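Local atomic coordinates of hypothetical sugar kinase (Cytophaga hutchinsonii, PDB entry 3R8E), a protein that probably phosphorylates a sugar at the expense of ATP, as a putative sugar kinase of the ROK family with a ribonuclease H-like fold. Residues G134-G139 / Q145-L150; T175-M180 / V253-V258; T182-S187 / W241-T246. All coordinates share one frame; numbering follows the deposited sequence.

Contact 1. Residues G134-G139 / Q145-L150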
ATOM      1  N   GLY A 134      10.388 -16.330  -5.879  1.00 16.60           N
ATOM      2  CA  GLY A 134      10.384 -17.627  -6.557  1.00 16.84           C
ATOM      3  C   GLY A 134       9.740 -17.528  -7.927  1.00 20.32           C
ATOM      4  O   GLY A 134      10.287 -18.023  -8.919  1.00 20.44           O
ATOM      5  N   GLU A 135       8.583 -16.845  -7.989  1.00 16.82           N
ATOM      6  CA  GLU A 135       7.845 -16.609  -9.231  1.00 15.71           C
ATOM      7  C   GLU A 135       8.664 -15.733 -10.165  1.00 19.25           C
ATOM      8  O   GLU A 135       8.707 -15.997 -11.361  1.00 19.54           O
ATOM      9  CB  GLU A 135       6.478 -15.969  -8.937  1.00 16.02           C
ATOM     10  CG  GLU A 135       5.414 -16.966  -8.490  1.00 18.55           C
ATOM     11  CD  GLU A 135       4.917 -17.978  -9.513  1.00 24.80           C
ATOM     12  OE1 GLU A 135       5.146 -17.784 -10.728  1.00 18.74           O
ATOM     13  OE2 GLU A 135       4.257 -18.953  -9.092  1.00 22.06           O
ATOM     14  N   TYR A 136       9.364 -14.729  -9.607  1.00 15.30           N
ATOM     15  CA  TYR A 136      10.205 -13.808 -10.365  1.00 15.30           C
ATOM     16  C   TYR A 136      11.374 -14.536 -11.046  1.00 19.37           C
ATOM     17  O   TYR A 136      11.705 -14.211 -12.183  1.00 20.09           O
ATOM     18  CB  TYR A 136      10.735 -12.697  -9.434  1.00 15.86           C
ATOM     19  CG  TYR A 136      11.667 -11.715 -10.114  1.00 16.41           C
ATOM     20  CD1 TYR A 136      11.170 -10.700 -10.927  1.00 17.92           C
ATOM     21  CD2 TYR A 136      13.048 -11.803  -9.949  1.00 18.35           C
ATOM     22  CE1 TYR A 136      12.022  -9.785 -11.544  1.00 18.93           C
ATOM     23  CE2 TYR A 136      13.911 -10.906 -10.576  1.00 19.99           C
ATOM     24  CZ  TYR A 136      13.393  -9.901 -11.379  1.00 26.00           C
ATOM     25  OH  TYR A 136      14.237  -9.007 -11.995  1.00 25.01           O
ATOM     26  N   TYR A 137      11.995 -15.513 -10.371  1.00 16.10           N
ATOM     27  CA  TYR A 137      13.136 -16.196 -10.983  1.00 18.20           C
ATOM     28  C   TYR A 137      12.772 -17.427 -11.791  1.00 22.40           C
ATOM     29  O   TYR A 137      13.503 -17.755 -12.733  1.00 22.60           O
ATOM     30  CB  TYR A 137      14.159 -16.617  -9.911  1.00 20.57           C
ATOM     31  CG  TYR A 137      14.959 -15.478  -9.314  1.00 24.60           C
ATOM     32  CD1 TYR A 137      15.558 -14.517 -10.127  1.00 27.55           C
ATOM     33  CD2 TYR A 137      15.188 -15.406  -7.944  1.00 26.27           C
ATOM     34  CE1 TYR A 137      16.309 -13.475  -9.585  1.00 28.91           C
ATOM     35  CE2 TYR A 137      15.947 -14.375  -7.391  1.00 27.94           C
ATOM     36  CZ  TYR A 137      16.503 -13.409  -8.215  1.00 36.25           C
ATOM     37  OH  TYR A 137      17.244 -12.388  -7.669  1.00 39.37           O
ATOM     38  N   PHE A 138      11.699 -18.153 -11.409  1.00 19.20           N
ATOM     39  CA  PHE A 138      11.440 -19.451 -12.036  1.00 19.74           C
ATOM     40  C   PHE A 138      10.034 -19.682 -12.605  1.00 23.62           C
ATOM     41  O   PHE A 138       9.830 -20.700 -13.276  1.00 23.32           O
ATOM     42  CB  PHE A 138      11.730 -20.561 -11.006  1.00 21.82           C
ATOM     43  CG  PHE A 138      13.060 -20.458 -10.292  1.00 23.34           C
ATOM     44  CD1 PHE A 138      14.248 -20.769 -10.944  1.00 27.54           C
ATOM     45  CD2 PHE A 138      13.124 -20.049  -8.963  1.00 24.68           C
ATOM     46  CE1 PHE A 138      15.476 -20.691 -10.275  1.00 28.80           C
ATOM     47  CE2 PHE A 138      14.351 -19.967  -8.296  1.00 27.44           C
ATOM     48  CZ  PHE A 138      15.518 -20.285  -8.957  1.00 26.39           C
ATOM     49  N   GLY A 139       9.098 -18.772 -12.353  1.00 20.14           N
ATOM     50  CA  GLY A 139       7.720 -18.924 -12.812  1.00 19.69           C
ATOM     51  C   GLY A 139       7.480 -18.697 -14.294  1.00 22.97           C
ATOM     52  O   GLY A 139       8.409 -18.385 -15.048  1.00 20.72           O
ATOM     53  N   GLN A 145       8.938  -7.357 -13.944  1.00 16.46           N
ATOM     54  CA  GLN A 145       9.563  -6.422 -13.012  1.00 15.21           C
ATOM     55  C   GLN A 145       8.692  -5.957 -11.849  1.00 16.81           C
ATOM     56  O   GLN A 145       9.215  -5.780 -10.746  1.00 16.58           O
ATOM     57  CB  GLN A 145      10.086  -5.190 -13.767  1.00 16.78           C
ATOM     58  CG  GLN A 145      11.240  -5.504 -14.732  1.00 22.74           C
ATOM     59  CD  GLN A 145      12.478  -6.046 -14.052  1.00 33.95           C
ATOM     60  OE1 GLN A 145      12.758  -7.251 -14.062  1.00 31.96           O
ATOM     61  NE2 GLN A 145      13.270  -5.169 -13.480  1.00 22.79           N
ATOM     62  N   THR A 146       7.406  -5.685 -12.098  1.00 13.34           N
ATOM     63  CA  THR A 146       6.534  -5.124 -11.067  1.00 13.00           C
ATOM     64  C   THR A 146       5.234  -5.910 -10.994  1.00 16.30           C
ATOM     65  O   THR A 146       4.433  -5.864 -11.928  1.00 16.20           O
ATOM     66  CB  THR A 146       6.306  -3.628 -11.365  1.00 18.77           C
ATOM     67  OG1 THR A 146       7.588  -2.989 -11.466  1.00 18.04           O
ATOM     68  CG2 THR A 146       5.454  -2.932 -10.292  1.00 17.92           C
ATOM     69  N   PHE A 147       5.029  -6.635  -9.882  1.00 12.80           N
ATOM     70  CA  PHE A 147       3.814  -7.430  -9.696  1.00 11.34           C
ATOM     71  C   PHE A 147       3.587  -7.788  -8.249  1.00 13.93           C
ATOM     72  O   PHE A 147       4.509  -7.737  -7.436  1.00 13.70           O
ATOM     73  CB  PHE A 147       3.864  -8.739 -10.529  1.00 13.14           C
ATOM     74  CG  PHE A 147       4.875  -9.774 -10.088  1.00 13.82           C
ATOM     75  CD1 PHE A 147       4.527 -10.766  -9.174  1.00 16.16           C
ATOM     76  CD2 PHE A 147       6.153  -9.797 -10.634  1.00 14.18           C
ATOM     77  CE1 PHE A 147       5.455 -11.735  -8.781  1.00 16.56           C
ATOM     78  CE2 PHE A 147       7.075 -10.779 -10.253  1.00 16.88           C
ATOM     79  CZ  PHE A 147       6.720 -11.737  -9.322  1.00 15.04           C
ATOM     80  N   ILE A 148       2.364  -8.228  -7.950  1.00 12.33           N
ATOM     81  CA  ILE A 148       1.996  -8.775  -6.651  1.00 11.84           C
ATOM     82  C   ILE A 148       1.623 -10.239  -6.845  1.00 16.85           C
ATOM     83  O   ILE A 148       0.913 -10.577  -7.798  1.00 16.89           O
ATOM     84  CB  ILE A 148       0.860  -7.994  -5.904  1.00 14.80           C
ATOM     85  CG1 ILE A 148       0.625  -8.593  -4.487  1.00 15.17           C
ATOM     86  CG2 ILE A 148      -0.458  -7.995  -6.704  1.00 15.36           C
ATOM     87  CD1 ILE A 148      -0.187  -7.728  -3.544  1.00 14.70           C
ATOM     88  N   LEU A 149       2.115 -11.096  -5.945  1.00 14.02           N
ATOM     89  CA  LEU A 149       1.720 -12.487  -5.873  1.00 14.79           C
ATOM     90  C   LEU A 149       0.809 -12.613  -4.671  1.00 19.43           C
ATOM     91  O   LEU A 149       1.246 -12.333  -3.559  1.00 18.17           O
ATOM     92  CB  LEU A 149       2.917 -13.460  -5.787  1.00 15.20           C
ATOM     93  CG  LEU A 149       2.576 -14.926  -5.414  1.00 20.17           C
ATOM     94  CD1 LEU A 149       1.708 -15.577  -6.465  1.00 20.60           C
ATOM     95  CD2 LEU A 149       3.823 -15.757  -5.250  1.00 22.08           C
ATOM     96  N   LEU A 150      -0.458 -12.969  -4.892  1.00 17.23           N
ATOM     97  CA  LEU A 150      -1.403 -13.231  -3.813  1.00 18.99           C
ATOM     98  C   LEU A 150      -1.536 -14.728  -3.650  1.00 22.08           C
ATOM     99  O   LEU A 150      -2.019 -15.398  -4.568  1.00 20.68           O
ATOM    100  CB  LEU A 150      -2.799 -12.627  -4.070  1.00 20.26           C
ATOM    101  CG  LEU A 150      -3.034 -11.154  -3.922  1.00 25.90           C
ATOM    102  CD1 LEU A 150      -4.520 -10.870  -4.101  1.00 26.60           C
ATOM    103  CD2 LEU A 150      -2.626 -10.663  -2.543  1.00 28.70           C
TER
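This is a buried helix-on-sheet contact: the last turn of helix 127-138 packs on the start of strand 147-152, the next regular element of the chain, through Glu135 and Tyr136 on Phe147 and Leu149. The axes of 134-138 and 147-150 come within 10.3 Å, with 117° between their directions. Phe147 points its ring at the helix, and its far atom CZ lies 4.1 Å from Tyr136 CB. The same Phe147 CZ is 4.0 Å from the backbone N of Tyr136, which lies near the ring plane at its edge. Tyr136 CG is anti to the backbone N (chi1 178°), which carries the phenol back along the strand, with CD1 4.2 Å from Phe147 CE2, and on toward the side chain of Gln145. An alanine in place of Tyr136 would probably open a gap beside the Phe147 ring edge and leave that ring freer to shift. One residue earlier, Glu135 uses its aliphatic part: CG touches Leu149 CD2 at 3.8 Å. Its carboxylate OE2 is hydrogen-bonded to the backbone N of Leu304. Ile148 and Leu150 alternate with Phe147 and Leu149 and pack on helix 235-259 instead. The chemistry is thus mostly apolar, with one oxygen of the buried carboxylate, OE2, satisfied by the Leu304 backbone N-H outside the two segments.

Contact 2. Residues T175-M180 / V253-V258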
ATOM      1  N   THR A 175       3.649  -5.354   2.902  1.00 13.31           N
ATOM      2  CA  THR A 175       2.669  -6.169   2.170  1.00 12.91           C
ATOM      3  C   THR A 175       2.090  -7.343   2.992  1.00 16.74           C
ATOM      4  O   THR A 175       2.055  -8.492   2.524  1.00 17.15           O
ATOM      5  CB  THR A 175       3.247  -6.638   0.815  1.00 19.01           C
ATOM      6  OG1 THR A 175       4.444  -7.384   1.034  1.00 16.61           O
ATOM      7  CG2 THR A 175       3.549  -5.475  -0.121  1.00 18.18           C
ATOM      8  N   GLU A 176       1.554  -7.021   4.180  1.00 13.76           N
ATOM      9  CA  GLU A 176       0.816  -7.953   5.038  1.00 14.79           C
ATOM     10  C   GLU A 176      -0.667  -7.744   4.705  1.00 18.40           C
ATOM     11  O   GLU A 176      -1.450  -7.299   5.546  1.00 18.09           O
ATOM     12  CB  GLU A 176       1.145  -7.699   6.523  1.00 16.48           C
ATOM     13  CG  GLU A 176       2.492  -8.282   6.931  1.00 23.12           C
ATOM     14  CD  GLU A 176       2.555  -9.798   7.016  1.00 34.07           C
ATOM     15  OE1 GLU A 176       1.484 -10.443   7.085  1.00 28.37           O
ATOM     16  OE2 GLU A 176       3.681 -10.343   7.016  1.00 26.52           O
ATOM     17  N   VAL A 177      -1.034  -8.024   3.435  1.00 15.32           N
ATOM     18  CA  VAL A 177      -2.349  -7.690   2.877  1.00 15.28           C
ATOM     19  C   VAL A 177      -3.484  -8.573   3.409  1.00 17.42           C
ATOM     20  O   VAL A 177      -4.638  -8.146   3.364  1.00 16.28           O
ATOM     21  CB  VAL A 177      -2.384  -7.618   1.327  1.00 19.66           C
ATOM     22  CG1 VAL A 177      -1.213  -6.807   0.769  1.00 18.68           C
ATOM     23  CG2 VAL A 177      -2.448  -8.997   0.700  1.00 19.87           C
ATOM     24  N   GLY A 178      -3.158  -9.752   3.937  1.00 15.69           N
ATOM     25  CA  GLY A 178      -4.164 -10.642   4.514  1.00 16.24           C
ATOM     26  C   GLY A 178      -4.909  -9.994   5.666  1.00 21.00           C
ATOM     27  O   GLY A 178      -6.079 -10.300   5.910  1.00 20.71           O
ATOM     28  N   HIS A 179      -4.242  -9.051   6.356  1.00 18.43           N
ATOM     29  CA  HIS A 179      -4.807  -8.385   7.525  1.00 19.60           C
ATOM     30  C   HIS A 179      -5.439  -7.022   7.216  1.00 21.69           C
ATOM     31  O   HIS A 179      -5.867  -6.332   8.148  1.00 21.76           O
ATOM     32  CB  HIS A 179      -3.739  -8.266   8.610  1.00 21.30           C
ATOM     33  CG  HIS A 179      -3.119  -9.588   8.946  1.00 25.55           C
ATOM     34  ND1 HIS A 179      -3.785 -10.518   9.728  1.00 28.78           N
ATOM     35  CD2 HIS A 179      -1.942 -10.119   8.542  1.00 27.21           C
ATOM     36  CE1 HIS A 179      -2.992 -11.576   9.782  1.00 28.59           C
ATOM     37  NE2 HIS A 179      -1.867 -11.381   9.089  1.00 27.93           N
HETATM   38  N   MSE A 180      -5.558  -6.654   5.923  1.00 17.05           N
HETATM   39  CA  MSE A 180      -6.233  -5.416   5.530  1.00 15.36           C
HETATM   40  C   MSE A 180      -7.721  -5.505   5.837  1.00 20.43           C
HETATM   41  O   MSE A 180      -8.293  -6.600   5.797  1.00 20.14           O
HETATM   42  CB  MSE A 180      -6.037  -5.135   4.034  1.00 16.35           C
HETATM   43  CG  MSE A 180      -4.631  -4.727   3.684  1.00 20.86           C
HETATM   44 SE   MSE A 180      -4.486  -4.610   1.749  0.75 26.29          SE
HETATM   45  CE  MSE A 180      -5.072  -2.826   1.532  1.00 23.31           C
ATOM     46  N   VAL A 253      -8.025  -3.280  -5.300  1.00 14.69           N
ATOM     47  CA  VAL A 253      -8.231  -1.854  -5.623  1.00 14.51           C
ATOM     48  C   VAL A 253      -7.377  -1.007  -4.666  1.00 16.93           C
ATOM     49  O   VAL A 253      -6.648  -0.112  -5.106  1.00 15.73           O
ATOM     50  CB  VAL A 253      -9.734  -1.460  -5.560  1.00 18.50           C
ATOM     51  CG1 VAL A 253      -9.919   0.060  -5.446  1.00 17.90           C
ATOM     52  CG2 VAL A 253     -10.490  -2.011  -6.769  1.00 18.73           C
ATOM     53  N   ASN A 254      -7.433  -1.332  -3.361  1.00 14.33           N
ATOM     54  CA  ASN A 254      -6.667  -0.609  -2.345  1.00 12.92           C
ATOM     55  C   ASN A 254      -5.159  -0.800  -2.498  1.00 16.04           C
ATOM     56  O   ASN A 254      -4.423   0.174  -2.341  1.00 14.83           O
ATOM     57  CB  ASN A 254      -7.113  -1.008  -0.939  1.00 14.36           C
ATOM     58  CG  ASN A 254      -8.455  -0.446  -0.566  1.00 26.81           C
ATOM     59  OD1 ASN A 254      -8.978   0.444  -1.234  1.00 21.49           O
ATOM     60  ND2 ASN A 254      -9.042  -0.954   0.508  1.00 22.17           N
ATOM     61  N   ILE A 255      -4.697  -2.031  -2.795  1.00 12.91           N
ATOM     62  CA  ILE A 255      -3.268  -2.328  -2.984  1.00 11.61           C
ATOM     63  C   ILE A 255      -2.753  -1.550  -4.196  1.00 14.67           C
ATOM     64  O   ILE A 255      -1.707  -0.912  -4.121  1.00 14.01           O
ATOM     65  CB  ILE A 255      -3.012  -3.855  -3.127  1.00 14.79           C
ATOM     66  CG1 ILE A 255      -3.395  -4.596  -1.834  1.00 15.07           C
ATOM     67  CG2 ILE A 255      -1.553  -4.153  -3.509  1.00 15.40           C
ATOM     68  CD1 ILE A 255      -3.709  -6.086  -2.023  1.00 17.22           C
ATOM     69  N   VAL A 256      -3.510  -1.584  -5.298  1.00 12.27           N
ATOM     70  CA  VAL A 256      -3.134  -0.893  -6.531  1.00 12.08           C
ATOM     71  C   VAL A 256      -3.075   0.634  -6.290  1.00 14.95           C
ATOM     72  O   VAL A 256      -2.137   1.272  -6.756  1.00 15.30           O
ATOM     73  CB  VAL A 256      -4.103  -1.285  -7.673  1.00 16.39           C
ATOM     74  CG1 VAL A 256      -3.992  -0.338  -8.855  1.00 16.96           C
ATOM     75  CG2 VAL A 256      -3.842  -2.721  -8.115  1.00 15.37           C
ATOM     76  N   ARG A 257      -4.047   1.214  -5.560  1.00 12.74           N
ATOM     77  CA  ARG A 257      -4.040   2.660  -5.303  1.00 13.25           C
ATOM     78  C   ARG A 257      -2.806   3.070  -4.502  1.00 15.69           C
ATOM     79  O   ARG A 257      -2.217   4.116  -4.758  1.00 16.55           O
ATOM     80  CB  ARG A 257      -5.318   3.115  -4.567  1.00 14.19           C
ATOM     81  CG  ARG A 257      -6.552   3.253  -5.463  1.00 15.51           C
ATOM     82  CD  ARG A 257      -6.319   4.223  -6.626  1.00 16.53           C
ATOM     83  NE  ARG A 257      -7.566   4.736  -7.194  1.00 19.01           N
ATOM     84  CZ  ARG A 257      -7.644   5.811  -7.974  1.00 29.04           C
ATOM     85  NH1 ARG A 257      -6.551   6.504  -8.272  1.00 20.51           N
ATOM     86  NH2 ARG A 257      -8.819   6.226  -8.429  1.00 20.63           N
ATOM     87  N   VAL A 258      -2.390   2.221  -3.565  1.00 11.69           N
ATOM     88  CA  VAL A 258      -1.231   2.538  -2.739  1.00 11.56           C
ATOM     89  C   VAL A 258       0.109   2.325  -3.485  1.00 14.98           C
ATOM     90  O   VAL A 258       0.981   3.204  -3.433  1.00 15.05           O
ATOM     91  CB  VAL A 258      -1.261   1.702  -1.424  1.00 16.03           C
ATOM     92  CG1 VAL A 258       0.053   1.825  -0.657  1.00 15.73           C
ATOM     93  CG2 VAL A 258      -2.435   2.097  -0.532  1.00 16.49           C
TER
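The segment 175-180 carries the Glu-x-Gly-His signature of ROK kinases, and its Val177 and Met180 pack on Ile255 and Asn254 of helix 235-259. Val177 is the second residue of the signature and lies in a short 3-10 turn, 177-179. Its CG1 meets the tip of Ile255, with CD1 3.8 Å away. The two side chains cross at about a right angle, and CB of Val177 also rests on that Ile255 CD1 methyl, at 3.9 Å. Met180, modelled as selenomethionine, reaches out beside it. Its selenium lies 3.7 Å from Ile255 CG1. The chain is extended at chi2 (173°) and then bends at chi3 (87°), which brings Met180 CE to 3.7 Å from Asn254 CB. Only the CB of Asn254 is used in this apolar contact. Its amide is engaged across the dimer, where OD1 accepts from the backbone N of Leu181 of the second subunit. Val177 also touches Leu150 of strand 147-152, and the turn is therefore wedged between sheet and helix. In related kinases the signature glutamate and histidine contact the sugar. Here the buried valine probably helps to seat this turn on the core; the Glu-x-Gly-His turn is a ROK family motif.

Contact 3. Residues T182-S187 / W241-T246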
ATOM      1  N   THR A 182     -11.666  -5.019   5.022  1.00 23.38           N
ATOM      2  CA  THR A 182     -12.523  -5.075   3.835  1.00 24.30           C
ATOM      3  C   THR A 182     -13.711  -4.111   3.987  1.00 32.31           C
ATOM      4  O   THR A 182     -13.853  -3.479   5.035  1.00 32.64           O
ATOM      5  CB  THR A 182     -13.019  -6.518   3.595  1.00 28.81           C
ATOM      6  OG1 THR A 182     -13.907  -6.891   4.649  1.00 27.16           O
ATOM      7  CG2 THR A 182     -11.887  -7.524   3.475  1.00 26.73           C
ATOM      8  N   THR A 183     -14.598  -4.045   2.965  1.00 31.95           N
ATOM      9  CA  THR A 183     -15.820  -3.220   2.989  1.00 34.40           C
ATOM     10  C   THR A 183     -16.863  -3.822   3.948  1.00 43.44           C
ATOM     11  O   THR A 183     -17.933  -3.238   4.134  1.00 45.83           O
ATOM     12  CB  THR A 183     -16.418  -3.060   1.583  1.00 38.54           C
ATOM     13  OG1 THR A 183     -16.647  -4.351   1.025  1.00 38.52           O
ATOM     14  CG2 THR A 183     -15.552  -2.209   0.664  1.00 35.49           C
ATOM     15  N   ARG A 184     -16.559  -5.004   4.523  1.00 41.19           N
ATOM     16  CA  ARG A 184     -17.393  -5.713   5.495  1.00 43.03           C
ATOM     17  C   ARG A 184     -16.891  -5.445   6.932  1.00 47.69           C
ATOM     18  O   ARG A 184     -17.579  -5.784   7.899  1.00 49.28           O
ATOM     19  CB  ARG A 184     -17.405  -7.224   5.193  1.00 44.13           C
ATOM     20  CG  ARG A 184     -18.418  -7.659   4.131  1.00 57.19           C
ATOM     21  CD  ARG A 184     -17.876  -7.608   2.709  1.00 64.10           C
ATOM     22  NE  ARG A 184     -18.727  -8.347   1.772  1.00 70.22           N
ATOM     23  CZ  ARG A 184     -18.662  -8.242   0.446  1.00 81.74           C
ATOM     24  NH1 ARG A 184     -17.797  -7.408  -0.119  1.00 69.37           N
ATOM     25  NH2 ARG A 184     -19.467  -8.962  -0.323  1.00 64.86           N
ATOM     26  N   GLY A 185     -15.705  -4.840   7.050  1.00 42.68           N
ATOM     27  CA  GLY A 185     -15.079  -4.509   8.326  1.00 42.34           C
ATOM     28  C   GLY A 185     -14.113  -5.555   8.849  1.00 45.40           C
ATOM     29  O   GLY A 185     -13.244  -5.236   9.667  1.00 45.54           O
ATOM     30  N   LYS A 186     -14.276  -6.819   8.404  1.00 40.09           N
ATOM     31  CA  LYS A 186     -13.431  -7.953   8.782  1.00 37.82           C
ATOM     32  C   LYS A 186     -12.177  -7.959   7.916  1.00 35.64           C
ATOM     33  O   LYS A 186     -12.165  -7.303   6.869  1.00 35.04           O
ATOM     34  CB  LYS A 186     -14.205  -9.271   8.631  1.00 41.51           C
ATOM     35  N   SER A 187     -11.117  -8.679   8.342  1.00 27.43           N
ATOM     36  CA  SER A 187      -9.876  -8.729   7.564  1.00 24.02           C
ATOM     37  C   SER A 187     -10.055  -9.558   6.287  1.00 24.85           C
ATOM     38  O   SER A 187     -10.944 -10.410   6.224  1.00 24.75           O
ATOM     39  CB  SER A 187      -8.722  -9.278   8.397  1.00 26.44           C
ATOM     40  OG  SER A 187      -8.755 -10.692   8.493  1.00 32.27           O
ATOM     41  N   TRP A 241     -18.007 -18.336  -5.487  1.00 30.67           N
ATOM     42  CA  TRP A 241     -16.757 -17.874  -6.101  1.00 29.24           C
ATOM     43  C   TRP A 241     -16.885 -16.439  -6.617  1.00 31.28           C
ATOM     44  O   TRP A 241     -15.928 -15.676  -6.500  1.00 27.77           O
ATOM     45  CB  TRP A 241     -16.279 -18.811  -7.222  1.00 28.27           C
ATOM     46  CG  TRP A 241     -15.815 -20.158  -6.744  1.00 29.82           C
ATOM     47  CD1 TRP A 241     -16.332 -21.369  -7.099  1.00 33.95           C
ATOM     48  CD2 TRP A 241     -14.741 -20.432  -5.828  1.00 28.96           C
ATOM     49  NE1 TRP A 241     -15.644 -22.381  -6.472  1.00 33.54           N
ATOM     50  CE2 TRP A 241     -14.681 -21.834  -5.663  1.00 33.90           C
ATOM     51  CE3 TRP A 241     -13.825 -19.627  -5.125  1.00 29.31           C
ATOM     52  CZ2 TRP A 241     -13.744 -22.450  -4.822  1.00 33.02           C
ATOM     53  CZ3 TRP A 241     -12.890 -20.240  -4.302  1.00 30.62           C
ATOM     54  CH2 TRP A 241     -12.856 -21.635  -4.157  1.00 32.25           C
ATOM     55  N   ALA A 242     -18.073 -16.057  -7.136  1.00 29.06           N
ATOM     56  CA  ALA A 242     -18.335 -14.693  -7.605  1.00 28.88           C
ATOM     57  C   ALA A 242     -18.227 -13.682  -6.444  1.00 32.53           C
ATOM     58  O   ALA A 242     -17.664 -12.604  -6.633  1.00 30.79           O
ATOM     59  CB  ALA A 242     -19.710 -14.611  -8.250  1.00 31.13           C
ATOM     60  N   ASP A 243     -18.731 -14.047  -5.241  1.00 30.32           N
ATOM     61  CA  ASP A 243     -18.668 -13.185  -4.060  1.00 30.12           C
ATOM     62  C   ASP A 243     -17.220 -13.077  -3.556  1.00 31.44           C
ATOM     63  O   ASP A 243     -16.771 -11.971  -3.246  1.00 30.11           O
ATOM     64  CB  ASP A 243     -19.603 -13.682  -2.947  1.00 34.10           C
ATOM     65  CG  ASP A 243     -19.871 -12.620  -1.899  1.00 50.21           C
ATOM     66  OD1 ASP A 243     -20.636 -11.673  -2.193  1.00 53.03           O
ATOM     67  OD2 ASP A 243     -19.301 -12.721  -0.791  1.00 56.57           O
ATOM     68  N   ILE A 244     -16.483 -14.218  -3.527  1.00 26.66           N
ATOM     69  CA  ILE A 244     -15.063 -14.284  -3.136  1.00 24.35           C
ATOM     70  C   ILE A 244     -14.253 -13.368  -4.077  1.00 25.51           C
ATOM     71  O   ILE A 244     -13.431 -12.576  -3.600  1.00 23.62           O
ATOM     72  CB  ILE A 244     -14.553 -15.766  -3.137  1.00 27.32           C
ATOM     73  CG1 ILE A 244     -15.187 -16.613  -1.987  1.00 28.71           C
ATOM     74  CG2 ILE A 244     -13.016 -15.877  -3.144  1.00 26.47           C
ATOM     75  CD1 ILE A 244     -14.834 -16.205  -0.497  1.00 33.57           C
ATOM     76  N   GLY A 245     -14.547 -13.442  -5.377  1.00 21.89           N
ATOM     77  CA  GLY A 245     -13.908 -12.623  -6.406  1.00 21.04           C
ATOM     78  C   GLY A 245     -14.056 -11.134  -6.161  1.00 24.49           C
ATOM     79  O   GLY A 245     -13.061 -10.406  -6.178  1.00 21.90           O
ATOM     80  N   THR A 246     -15.298 -10.682  -5.870  1.00 22.59           N
ATOM     81  CA  THR A 246     -15.596  -9.279  -5.558  1.00 22.34           C
ATOM     82  C   THR A 246     -14.761  -8.813  -4.356  1.00 24.04           C
ATOM     83  O   THR A 246     -14.157  -7.738  -4.425  1.00 22.62           O
ATOM     84  CB  THR A 246     -17.099  -9.083  -5.300  1.00 29.88           C
ATOM     85  OG1 THR A 246     -17.828  -9.499  -6.453  1.00 27.53           O
ATOM     86  CG2 THR A 246     -17.456  -7.631  -4.962  1.00 28.70           C
TER
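Arg184 and Asp243 form a salt bridge at the surface, between the loop before helix 189-192 and helix 235-259. It is a long one: Arg184 NH2 lies 3.5 Å from Asp243 OD1. Asp243 OD2 is 3.8 Å from Arg184 NH2. OD1 comes to the edge of the guanidinium, near its plane, but the two planes are 81° apart, and this is no side-by-side double bridge. Asp243 CG is anti to the backbone N (chi1 -163°), which turns the carboxylate to meet the arginine coming from the opposite direction. Arg184 NH1 also makes a long, weak ion pair with Glu250, about two turns further along the helix. Glu250 also accepts a hydrogen bond from Thr183 OG1.

A second group of bonds shapes the loop itself. Residues 182-185 form a type I turn, closed by Gly185 N to Thr182 O at 3.1 Å. Thr182 OG1 accepts from Arg184 N at 3.3 Å, an ST turn, and donates to Lys186 O at 2.9 Å. Lys186 O is gripped twice, since Thr182 N reaches it as well, at 3.0 Å, from the opposite face of its plane. At Gly185's backbone angles a CB would be jammed against the carbonyl O of Arg184. Ser187 OG caps the backbone N of Asn190.

A turn held by several hydrogen bonds thus presents the arginine to the helix. With its long N-O distance and steeply turned planes, the pairing with Asp243 probably owes more to charge than to a well-aligned hydrogen bond.

How the contacts relate
From the N terminus, contact 1 comes first and closes a short loop between helix 127-138 and strand 147-152. The chain then runs through the hairpin strands into the long loop that holds 175-180 and 182-187. Contact 2 opens next, and contact 3 opens and closes within its span, because 182-187 follows 175-180 and 241-246 precedes 253-258. Both close the long excursion from the loop after strand 165-166 to helix 235-259. Contacts 1 and 2 touch, as through Ile148 with Ile255: the strand joins a helix on each face of the sheet. Contacts 2 and 3 meet around Ser187, their centres about 13 Å apart, and both also reach the second subunit.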